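Local coordinates for protein lectin (PDB 4HR6) that binds galactosides through its two beta-trefoil lectin domains, and belongs to a three-chain, nontoxic homologue of type II ribosome-inactivating proteins, at residues V20-A25 / V54-K59; S31-Y36 / Q44-H49; T114-E119 / Q127-G132. All blocks are in the same frame, centred on the assembly; numbering follows the deposited sequence.

In the fold
The three contacts all belong to the first beta-trefoil of the chain and illustrate how one fold serves both core and sugar site. Contact 1 is partly buried, with an exposed end, where a valine at the end of strand 19-22 touches a leucine of a beta turn behind the galactoside site. Contact 2, only about 4 Å away between centres, is buried; it shares that site and pairs with contact 1 both through strands 19-22 and 33-36 and through strands 46-49 and 54-56. Contact 3 is likewise buried and repeats the chemistry of contact 2, a glutamine and a tryptophan of a QxW motif each meeting a residue on or next to a neighbouring strand, but without ligand. Leu33 O to Leu116 N joins contacts 2 and 3 by a probable hydrogen bond.

Contact 1: V20-A25 / V54-K59; sequences VDVAGA and VRSLGK. With AMG (methyl alpha-D-galactopyranoside), chain D.
Val22 and Ser56, the final residues of strands 19-22 and 54-56, face each other with CA atoms 7.8 Å apart, and no hydrogen bond crosses between the two backbones. Past these strands both chains turn. Ser56 to Lys59 is a type I' beta turn, closed by Lys59 N to Ser56 O at 2.9 Å, while Ala25 N reaches back to Val22 O at 3.2 Å. The junction itself is apolar: Val22 CG1 and Leu57 CD1 meet tip to tip at 3.6 Å. A chi1 of 38° sets Val22 CG1 between its backbone N and carbonyl carbon, on the side of the turn, where it also lies 3.9 Å from Ser56 OG. That hydroxyl is hydrogen-bonded to Lys45 O. Asp21, by contrast, starts away from residues 54-59, and its carboxylate grips the sugar with both oxygens: O3 of the galactoside gives to Asp21 OD1 at 2.6 Å and O4 to Asp21 OD2 at 2.8 Å. Gly24 N adds a bond to the same O4 at 3.0 Å. Gln41 NE2 and Asn43 ND2 are also hydrogen-bonded to the sugar. An aspartate on a strand followed by a sugar-binding turn is characteristic of galactose sites in ricin-type beta-trefoils.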
loop_
_atom_site.group_PDB
_atom_site.type_symbol
_atom_site.label_atom_id
_atom_site.label_comp_id
_atom_site.label_asym_id
_atom_site.label_seq_id
_atom_site.Cartn_x
_atom_site.Cartn_y
_atom_site.Cartn_z
ATOM N N VAL C 20 6.627 -20.321 9.843
ATOM C CA VAL C 20 5.865 -21.363 10.499
ATOM C C VAL C 20 6.099 -22.687 9.745
ATOM O O VAL C 20 5.965 -22.778 8.519
ATOM C CB VAL C 20 4.378 -20.983 10.572
ATOM C CG1 VAL C 20 3.548 -22.112 11.153
ATOM C CG2 VAL C 20 4.207 -19.713 11.400
ATOM N N ASP C 21 6.475 -23.709 10.507
ATOM C CA ASP C 21 7.093 -24.915 9.961
ATOM C C ASP C 21 6.677 -26.078 10.863
ATOM O O ASP C 21 6.865 -26.019 12.083
ATOM C CB ASP C 21 8.621 -24.711 9.920
ATOM C CG ASP C 21 9.398 -25.974 9.563
ATOM O OD1 ASP C 21 10.334 -25.899 8.729
ATOM O OD2 ASP C 21 9.093 -27.036 10.140
ATOM N N VAL C 22 6.070 -27.109 10.282
ATOM C CA VAL C 22 5.664 -28.274 11.081
ATOM C C VAL C 22 6.910 -29.147 11.300
ATOM O O VAL C 22 7.531 -29.613 10.342
ATOM C CB VAL C 22 4.424 -29.036 10.516
ATOM C CG1 VAL C 22 4.424 -29.100 8.998
ATOM C CG2 VAL C 22 4.314 -30.433 11.123
ATOM N N ALA C 23 7.274 -29.327 12.573
ATOM C CA ALA C 23 8.579 -29.883 12.959
ATOM C C ALA C 23 8.924 -31.200 12.254
ATOM O O ALA C 23 8.194 -32.179 12.379
ATOM C CB ALA C 23 8.632 -30.070 14.468
ATOM N N GLY C 24 10.021 -31.191 11.490
ATOM C CA GLY C 24 10.577 -32.397 10.865
ATOM C C GLY C 24 9.778 -33.051 9.747
ATOM O O GLY C 24 10.170 -34.107 9.243
ATOM N N ALA C 25 8.671 -32.424 9.346
ATOM C CA ALA C 25 7.769 -32.965 8.325
ATOM C C ALA C 25 6.940 -34.143 8.842
ATOM O O ALA C 25 6.454 -34.951 8.050
ATOM C CB ALA C 25 8.536 -33.349 7.062
ATOM N N VAL C 54 -6.764 -24.019 8.049
ATOM C CA VAL C 54 -5.437 -23.767 7.539
ATOM C C VAL C 54 -4.689 -25.093 7.598
ATOM O O VAL C 54 -4.642 -25.720 8.663
ATOM C CB VAL C 54 -4.735 -22.712 8.427
ATOM C CG1 VAL C 54 -3.374 -22.355 7.864
ATOM C CG2 VAL C 54 -5.615 -21.479 8.560
ATOM N N ARG C 55 -4.098 -25.513 6.479
ATOM C CA ARG C 55 -3.591 -26.886 6.338
ATOM C C ARG C 55 -2.183 -26.967 5.825
ATOM O O ARG C 55 -1.834 -26.281 4.874
ATOM C CB ARG C 55 -4.482 -27.701 5.386
ATOM C CG ARG C 55 -5.972 -27.551 5.664
ATOM C CD ARG C 55 -6.805 -28.738 5.178
ATOM N NE ARG C 55 -8.218 -28.542 5.502
ATOM C CZ ARG C 55 -9.223 -29.317 5.090
ATOM N NH1 ARG C 55 -9.005 -30.395 4.344
ATOM N NH2 ARG C 55 -10.465 -29.016 5.448
ATOM N N SER C 56 -1.379 -27.826 6.456
ATOM C CA SER C 56 -0.105 -28.246 5.897
ATOM C C SER C 56 -0.059 -29.768 5.869
ATOM O O SER C 56 -0.680 -30.431 6.707
ATOM C CB SER C 56 1.064 -27.715 6.710
ATOM O OG SER C 56 2.263 -27.857 5.964
ATOM N N LEU C 57 0.653 -30.302 4.876
ATOM C CA LEU C 57 0.824 -31.748 4.680
ATOM C C LEU C 57 -0.479 -32.557 4.649
ATOM O O LEU C 57 -0.451 -33.766 4.857
ATOM C CB LEU C 57 1.756 -32.322 5.755
ATOM C CG LEU C 57 3.113 -31.626 5.879
ATOM C CD1 LEU C 57 3.868 -32.154 7.089
ATOM C CD2 LEU C 57 3.930 -31.785 4.605
ATOM N N GLY C 58 -1.604 -31.900 4.384
ATOM C CA GLY C 58 -2.898 -32.575 4.338
ATOM C C GLY C 58 -3.672 -32.505 5.637
ATOM O O GLY C 58 -4.875 -32.767 5.652
ATOM N N LYS C 59 -2.995 -32.149 6.728
ATOM C CA LYS C 59 -3.641 -32.049 8.044
ATOM C C LYS C 59 -3.780 -30.583 8.457
ATOM O O LYS C 59 -2.936 -29.757 8.099
ATOM C CB LYS C 59 -2.825 -32.816 9.092
HETATM C C1 AMG D . 14.203 -30.475 8.786
HETATM C C2 AMG D . 13.172 -29.772 7.901
HETATM C C3 AMG D . 12.873 -28.353 8.395
HETATM C C4 AMG D . 12.588 -28.305 9.899
HETATM C C5 AMG D . 13.592 -29.140 10.711
HETATM C C6 AMG D . 13.157 -29.274 12.171
HETATM C C7 AMG D . 16.533 -30.726 8.254
HETATM O O1 AMG D . 15.485 -29.840 8.654
HETATM O O2 AMG D . 13.664 -29.716 6.558
HETATM O O3 AMG D . 11.749 -27.815 7.681
HETATM O O4 AMG D . 11.248 -28.747 10.148
HETATM O O5 AMG D . 13.756 -30.451 10.151
HETATM O O6 AMG D . 14.299 -29.236 13.034
#

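Contact 2: S31-Y36 / Q44-H49; sequences SRLILY and QKWTFH. With AMG (methyl alpha-D-galactopyranoside), chain D.
Gln44 and Trp46 are the outer members of a QxW motif, the signature of ricin-type beta-trefoils, and they meet Tyr36 and Leu33 on strand 33-36, beside the galactoside site. The motif runs into strand 46-49, with Trp46 on it, and its two side chains do different work. Trp46 lies in the hydrophobic core, where Leu33 CD2 comes to the edge of the indole, 4.4 Å from Trp46 CH2, while the indole NE1 is hydrogen-bonded to Val20 O. Gln44 stretches out beyond CG, with chi2 at -179°, and brings its amide to the edge of the Tyr36 ring. The two side chains cross at about a right angle, ring and amide planes 61° apart, and Gln44 NE2 comes within 4.0 Å of Tyr36 CB. This is packing; the amide's hydrogen bonds go to Pro37 O and Asp21 OD1 from NE2, and from Gly39 N to OE1. Such a grip fixes the amide's rotation and ties the chain just after Tyr36 to the aspartate that holds the sugar. Tyr36 supplies the aromatic platform usual in galactose-binding sites, one face of its ring lying against the galactoside. Ile34 adds an apolar touch, CD1 to sugar C6 at 4.0 Å. Over the centre of the Tyr36 ring, sugar C4 sits 3.7 Å above the plane.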
loop_
_atom_site.group_PDB
_atom_site.type_symbol
_atom_site.label_atom_id
_atom_site.label_comp_id
_atom_site.label_asym_id
_atom_site.label_seq_id
_atom_site.Cartn_x
_atom_site.Cartn_y
_atom_site.Cartn_z
ATOM N N SER C 31 1.430 -33.657 15.874
ATOM C CA SER C 31 2.758 -33.068 15.678
ATOM C C SER C 31 2.782 -31.550 15.945
ATOM O O SER C 31 1.744 -30.873 15.896
ATOM C CB SER C 31 3.265 -33.359 14.264
ATOM O OG SER C 31 2.892 -34.667 13.849
ATOM N N ARG C 32 3.980 -31.036 16.226
ATOM C CA ARG C 32 4.163 -29.663 16.704
ATOM C C ARG C 32 4.719 -28.748 15.601
ATOM O O ARG C 32 5.372 -29.214 14.652
ATOM C CB ARG C 32 5.090 -29.659 17.927
ATOM N N LEU C 33 4.457 -27.448 15.734
ATOM C CA LEU C 33 4.936 -26.444 14.756
ATOM C C LEU C 33 5.896 -25.455 15.384
ATOM O O LEU C 33 5.636 -24.907 16.461
ATOM C CB LEU C 33 3.792 -25.674 14.085
ATOM C CG LEU C 33 2.424 -25.761 14.753
ATOM C CD1 LEU C 33 1.729 -24.408 14.834
ATOM C CD2 LEU C 33 1.580 -26.796 14.022
ATOM N N ILE C 34 6.984 -25.209 14.664
ATOM C CA ILE C 34 8.056 -24.331 15.111
ATOM C C ILE C 34 8.232 -23.107 14.198
ATOM O O ILE C 34 7.664 -23.055 13.106
ATOM C CB ILE C 34 9.401 -25.095 15.133
ATOM C CG1 ILE C 34 9.706 -25.713 13.762
ATOM C CG2 ILE C 34 9.371 -26.181 16.199
ATOM C CD1 ILE C 34 11.146 -26.133 13.573
ATOM N N LEU C 35 9.023 -22.139 14.660
ATOM C CA LEU C 35 9.655 -21.168 13.778
ATOM C C LEU C 35 10.901 -21.808 13.200
ATOM O O LEU C 35 11.630 -22.470 13.920
ATOM C CB LEU C 35 10.096 -19.918 14.531
ATOM C CG LEU C 35 9.064 -18.955 15.099
ATOM C CD1 LEU C 35 9.812 -17.738 15.623
ATOM C CD2 LEU C 35 8.022 -18.555 14.064
ATOM N N TYR C 36 11.170 -21.574 11.921
ATOM C CA TYR C 36 12.351 -22.126 11.267
ATOM C C TYR C 36 12.718 -21.254 10.058
ATOM O O TYR C 36 11.844 -20.665 9.445
ATOM C CB TYR C 36 12.074 -23.577 10.835
ATOM C CG TYR C 36 13.319 -24.408 10.607
ATOM C CD1 TYR C 36 13.947 -25.073 11.669
ATOM C CD2 TYR C 36 13.879 -24.527 9.340
ATOM C CE1 TYR C 36 15.095 -25.832 11.469
ATOM C CE2 TYR C 36 15.030 -25.282 9.131
ATOM C CZ TYR C 36 15.631 -25.933 10.198
ATOM O OH TYR C 36 16.761 -26.677 9.985
ATOM N N GLN C 44 6.528 -26.102 5.072
ATOM C CA GLN C 44 6.308 -24.662 5.308
ATOM C C GLN C 44 5.195 -24.063 4.445
ATOM O O GLN C 44 4.866 -22.890 4.600
ATOM C CB GLN C 44 7.608 -23.885 5.107
ATOM C CG GLN C 44 8.550 -24.026 6.287
ATOM C CD GLN C 44 9.837 -23.255 6.125
ATOM O OE1 GLN C 44 10.006 -22.486 5.174
ATOM N NE2 GLN C 44 10.763 -23.461 7.060
ATOM N N LYS C 45 4.623 -24.868 3.550
ATOM C CA LYS C 45 3.492 -24.442 2.734
ATOM C C LYS C 45 2.237 -24.597 3.558
ATOM O O LYS C 45 2.022 -25.632 4.183
ATOM C CB LYS C 45 3.342 -25.289 1.470
ATOM C CG LYS C 45 4.596 -25.449 0.632
ATOM C CD LYS C 45 4.974 -24.189 -0.121
ATOM C CE LYS C 45 6.060 -24.497 -1.147
ATOM N NZ LYS C 45 7.078 -23.410 -1.238
ATOM N N TRP C 46 1.407 -23.564 3.561
ATOM C CA TRP C 46 0.134 -23.598 4.255
ATOM C C TRP C 46 -0.976 -23.243 3.280
ATOM O O TRP C 46 -0.858 -22.297 2.488
ATOM C CB TRP C 46 0.151 -22.646 5.444
ATOM C CG TRP C 46 1.067 -23.117 6.526
ATOM C CD1 TRP C 46 2.383 -22.814 6.665
ATOM C CD2 TRP C 46 0.741 -24.013 7.599
ATOM N NE1 TRP C 46 2.899 -23.448 7.769
ATOM C CE2 TRP C 46 1.915 -24.196 8.358
ATOM C CE3 TRP C 46 -0.429 -24.678 7.990
ATOM C CZ2 TRP C 46 1.959 -25.018 9.499
ATOM C CZ3 TRP C 46 -0.389 -25.492 9.126
ATOM C CH2 TRP C 46 0.802 -25.649 9.868
ATOM N N THR C 47 -2.051 -24.019 3.357
ATOM C CA THR C 47 -3.162 -23.909 2.442
ATOM C C THR C 47 -4.395 -23.496 3.214
ATOM O O THR C 47 -4.783 -24.157 4.180
ATOM C CB THR C 47 -3.391 -25.237 1.701
ATOM O OG1 THR C 47 -2.213 -25.552 0.955
ATOM C CG2 THR C 47 -4.581 -25.145 0.722
ATOM N N PHE C 48 -4.999 -22.391 2.778
ATOM C CA PHE C 48 -6.203 -21.838 3.394
ATOM C C PHE C 48 -7.423 -22.249 2.571
ATOM O O PHE C 48 -7.387 -22.182 1.344
ATOM C CB PHE C 48 -6.113 -20.300 3.433
ATOM C CG PHE C 48 -5.079 -19.767 4.391
ATOM C CD1 PHE C 48 -3.730 -19.932 4.141
ATOM C CD2 PHE C 48 -5.466 -19.089 5.535
ATOM C CE1 PHE C 48 -2.780 -19.443 5.031
ATOM C CE2 PHE C 48 -4.526 -18.598 6.430
ATOM C CZ PHE C 48 -3.185 -18.770 6.175
ATOM N N HIS C 49 -8.499 -22.654 3.247
ATOM C CA HIS C 49 -9.708 -23.137 2.588
ATOM C C HIS C 49 -10.890 -22.285 2.973
ATOM O O HIS C 49 -10.822 -21.554 3.944
ATOM C CB HIS C 49 -9.984 -24.587 2.998
ATOM C CG HIS C 49 -9.006 -25.560 2.432
ATOM N ND1 HIS C 49 -9.212 -26.206 1.233
ATOM C CD2 HIS C 49 -7.801 -25.973 2.883
ATOM C CE1 HIS C 49 -8.180 -26.987 0.973
ATOM N NE2 HIS C 49 -7.312 -26.868 1.962
HETATM C C1 AMG D . 14.203 -30.475 8.786
HETATM C C2 AMG D . 13.172 -29.772 7.901
HETATM C C3 AMG D . 12.873 -28.353 8.395
HETATM C C4 AMG D . 12.588 -28.305 9.899
HETATM C C5 AMG D . 13.592 -29.140 10.711
HETATM C C6 AMG D . 13.157 -29.274 12.171
HETATM C C7 AMG D . 16.533 -30.726 8.254
HETATM O O1 AMG D . 15.485 -29.840 8.654
HETATM O O2 AMG D . 13.664 -29.716 6.558
HETATM O O3 AMG D . 11.749 -27.815 7.681
HETATM O O4 AMG D . 11.248 -28.747 10.148
HETATM O O5 AMG D . 13.756 -30.451 10.151
HETATM O O6 AMG D . 14.299 -29.236 13.034
#

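Contact 3: T114-E119 / Q127-G132; sequences TNLTME and QGWRVG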
loop_
_atom_site.group_PDB
_atom_site.type_symbol
_atom_site.label_atom_id
_atom_site.label_comp_id
_atom_site.label_asym_id
_atom_site.label_seq_id
_atom_site.Cartn_x
_atom_site.Cartn_y
_atom_site.Cartn_z
ATOM N N THR C 114 11.857 -22.829 17.973
ATOM C CA THR C 114 10.954 -22.516 19.088
ATOM C C THR C 114 9.563 -23.103 18.866
ATOM O O THR C 114 9.015 -23.006 17.772
ATOM C CB THR C 114 10.766 -20.996 19.252
ATOM O OG1 THR C 114 12.027 -20.378 19.531
ATOM C CG2 THR C 114 9.771 -20.680 20.374
ATOM N N ASN C 115 8.982 -23.678 19.914
ATOM C CA ASN C 115 7.611 -24.196 19.849
ATOM C C ASN C 115 6.615 -23.044 19.784
ATOM O O ASN C 115 6.707 -22.095 20.574
ATOM C CB ASN C 115 7.291 -25.082 21.065
ATOM C CG ASN C 115 8.132 -26.351 21.113
ATOM O OD1 ASN C 115 8.702 -26.773 20.106
ATOM N ND2 ASN C 115 8.212 -26.966 22.292
ATOM N N LEU C 116 5.676 -23.124 18.836
ATOM C CA LEU C 116 4.610 -22.126 18.723
ATOM C C LEU C 116 3.467 -22.495 19.654
ATOM O O LEU C 116 3.152 -23.672 19.847
ATOM C CB LEU C 116 4.088 -21.994 17.285
ATOM C CG LEU C 116 5.088 -21.653 16.168
ATOM C CD1 LEU C 116 4.332 -21.209 14.922
ATOM C CD2 LEU C 116 6.084 -20.586 16.597
ATOM N N THR C 117 2.828 -21.473 20.199
ATOM C CA THR C 117 1.874 -21.652 21.272
ATOM C C THR C 117 0.743 -20.642 21.169
ATOM O O THR C 117 0.897 -19.582 20.559
ATOM C CB THR C 117 2.578 -21.510 22.647
ATOM O OG1 THR C 117 1.603 -21.409 23.691
ATOM C CG2 THR C 117 3.478 -20.270 22.694
ATOM N N MET C 118 -0.394 -20.991 21.760
ATOM C CA MET C 118 -1.465 -20.038 21.999
ATOM C C MET C 118 -1.239 -19.374 23.364
ATOM O O MET C 118 -0.975 -20.051 24.365
ATOM C CB MET C 118 -2.826 -20.730 21.933
ATOM C CG MET C 118 -3.102 -21.413 20.589
ATOM S SD MET C 118 -3.136 -20.311 19.142
ATOM C CE MET C 118 -4.544 -19.303 19.594
ATOM N N GLU C 119 -1.297 -18.039 23.373
ATOM C CA GLU C 119 -1.093 -17.233 24.574
ATOM C C GLU C 119 -2.097 -16.107 24.582
ATOM O O GLU C 119 -2.728 -15.812 23.563
ATOM C CB GLU C 119 0.313 -16.617 24.603
ATOM C CG GLU C 119 1.472 -17.598 24.498
ATOM C CD GLU C 119 1.598 -18.519 25.707
ATOM O OE1 GLU C 119 0.841 -18.334 26.693
ATOM O OE2 GLU C 119 2.463 -19.426 25.660
ATOM N N GLN C 127 3.518 -11.886 18.546
ATOM C CA GLN C 127 2.192 -12.290 18.057
ATOM C C GLN C 127 1.803 -11.689 16.676
ATOM O O GLN C 127 0.623 -11.662 16.307
ATOM C CB GLN C 127 1.145 -11.921 19.111
ATOM C CG GLN C 127 1.470 -12.517 20.479
ATOM C CD GLN C 127 0.395 -12.266 21.512
ATOM O OE1 GLN C 127 0.001 -11.120 21.759
ATOM N NE2 GLN C 127 -0.086 -13.343 22.136
ATOM N N GLY C 128 2.794 -11.219 15.922
ATOM C CA GLY C 128 2.560 -10.582 14.624
ATOM C C GLY C 128 2.989 -11.485 13.494
ATOM O O GLY C 128 4.089 -12.049 13.508
ATOM N N TRP C 129 2.121 -11.635 12.502
ATOM C CA TRP C 129 2.413 -12.551 11.392
ATOM C C TRP C 129 2.054 -11.937 10.040
ATOM O O TRP C 129 1.115 -11.171 9.948
ATOM C CB TRP C 129 1.627 -13.852 11.577
ATOM C CG TRP C 129 1.807 -14.471 12.910
ATOM C CD1 TRP C 129 0.996 -14.328 13.997
ATOM C CD2 TRP C 129 2.865 -15.332 13.305
ATOM N NE1 TRP C 129 1.489 -15.050 15.047
ATOM C CE2 TRP C 129 2.640 -15.676 14.650
ATOM C CE3 TRP C 129 3.993 -15.846 12.650
ATOM C CZ2 TRP C 129 3.496 -16.512 15.360
ATOM C CZ3 TRP C 129 4.850 -16.680 13.353
ATOM C CH2 TRP C 129 4.591 -17.009 14.698
ATOM N N ARG C 130 2.828 -12.300 9.020
ATOM C CA ARG C 130 2.548 -11.993 7.628
ATOM C C ARG C 130 2.160 -13.267 6.874
ATOM O O ARG C 130 2.998 -14.169 6.665
ATOM C CB ARG C 130 3.772 -11.396 6.940
ATOM C CG ARG C 130 3.511 -11.012 5.488
ATOM C CD ARG C 130 4.815 -10.836 4.729
ATOM N NE ARG C 130 5.562 -9.665 5.187
ATOM C CZ ARG C 130 6.802 -9.371 4.818
ATOM N NH1 ARG C 130 7.468 -10.162 3.986
ATOM N NH2 ARG C 130 7.396 -8.282 5.310
ATOM N N VAL C 131 0.904 -13.316 6.448
ATOM C CA VAL C 131 0.436 -14.376 5.560
ATOM C C VAL C 131 0.708 -13.935 4.136
ATOM O O VAL C 131 0.160 -12.947 3.670
ATOM C CB VAL C 131 -1.062 -14.619 5.738
ATOM C CG1 VAL C 131 -1.540 -15.688 4.769
ATOM C CG2 VAL C 131 -1.349 -14.999 7.175
ATOM N N GLY C 132 1.580 -14.651 3.457
ATOM C CA GLY C 132 2.022 -14.246 2.151
ATOM C C GLY C 132 3.295 -14.958 1.790
ATOM O O GLY C 132 4.027 -15.429 2.664
#
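Gln127 and Trp129 frame a second QxW motif of this beta-trefoil, and across the contact they touch Glu119 and Leu116 around strand 117-120. Gln127 comes first. Its chain runs extended beyond CG (chi2 -175°), which carries Gln127 NE2 to within 4.1 Å of Glu119 CB and 3.9 Å of Glu119 O, too far for a bond. The amide is instead gripped at both ends, NE2 giving to Val120 O and Thr106 OG1 and OE1 accepting from Thr122 N. With its rotation fixed in this way, the buried group ties the chain leaving strand 117-120 to the motif. Gly128 takes the chain on to Trp129, whose six-membered ring meets Leu116 obliquely, Trp129 CH2 to Leu116 CD1 at 4.2 Å, while the indole NE1 is hydrogen-bonded to Leu105 O. The one polar atom of this buried ring system is therefore satisfied, and the indole is held in the core with its six-membered ring against the leucine. Beyond the tryptophan the segment enters strand 130-131, an outermost strand of the sheet within this chain, and approaches a neighbouring subunit. There Arg130 packs on Tyr188 of that subunit, and Val131 O is hydrogen-bonded to the hydroxyl OG of its Ser185.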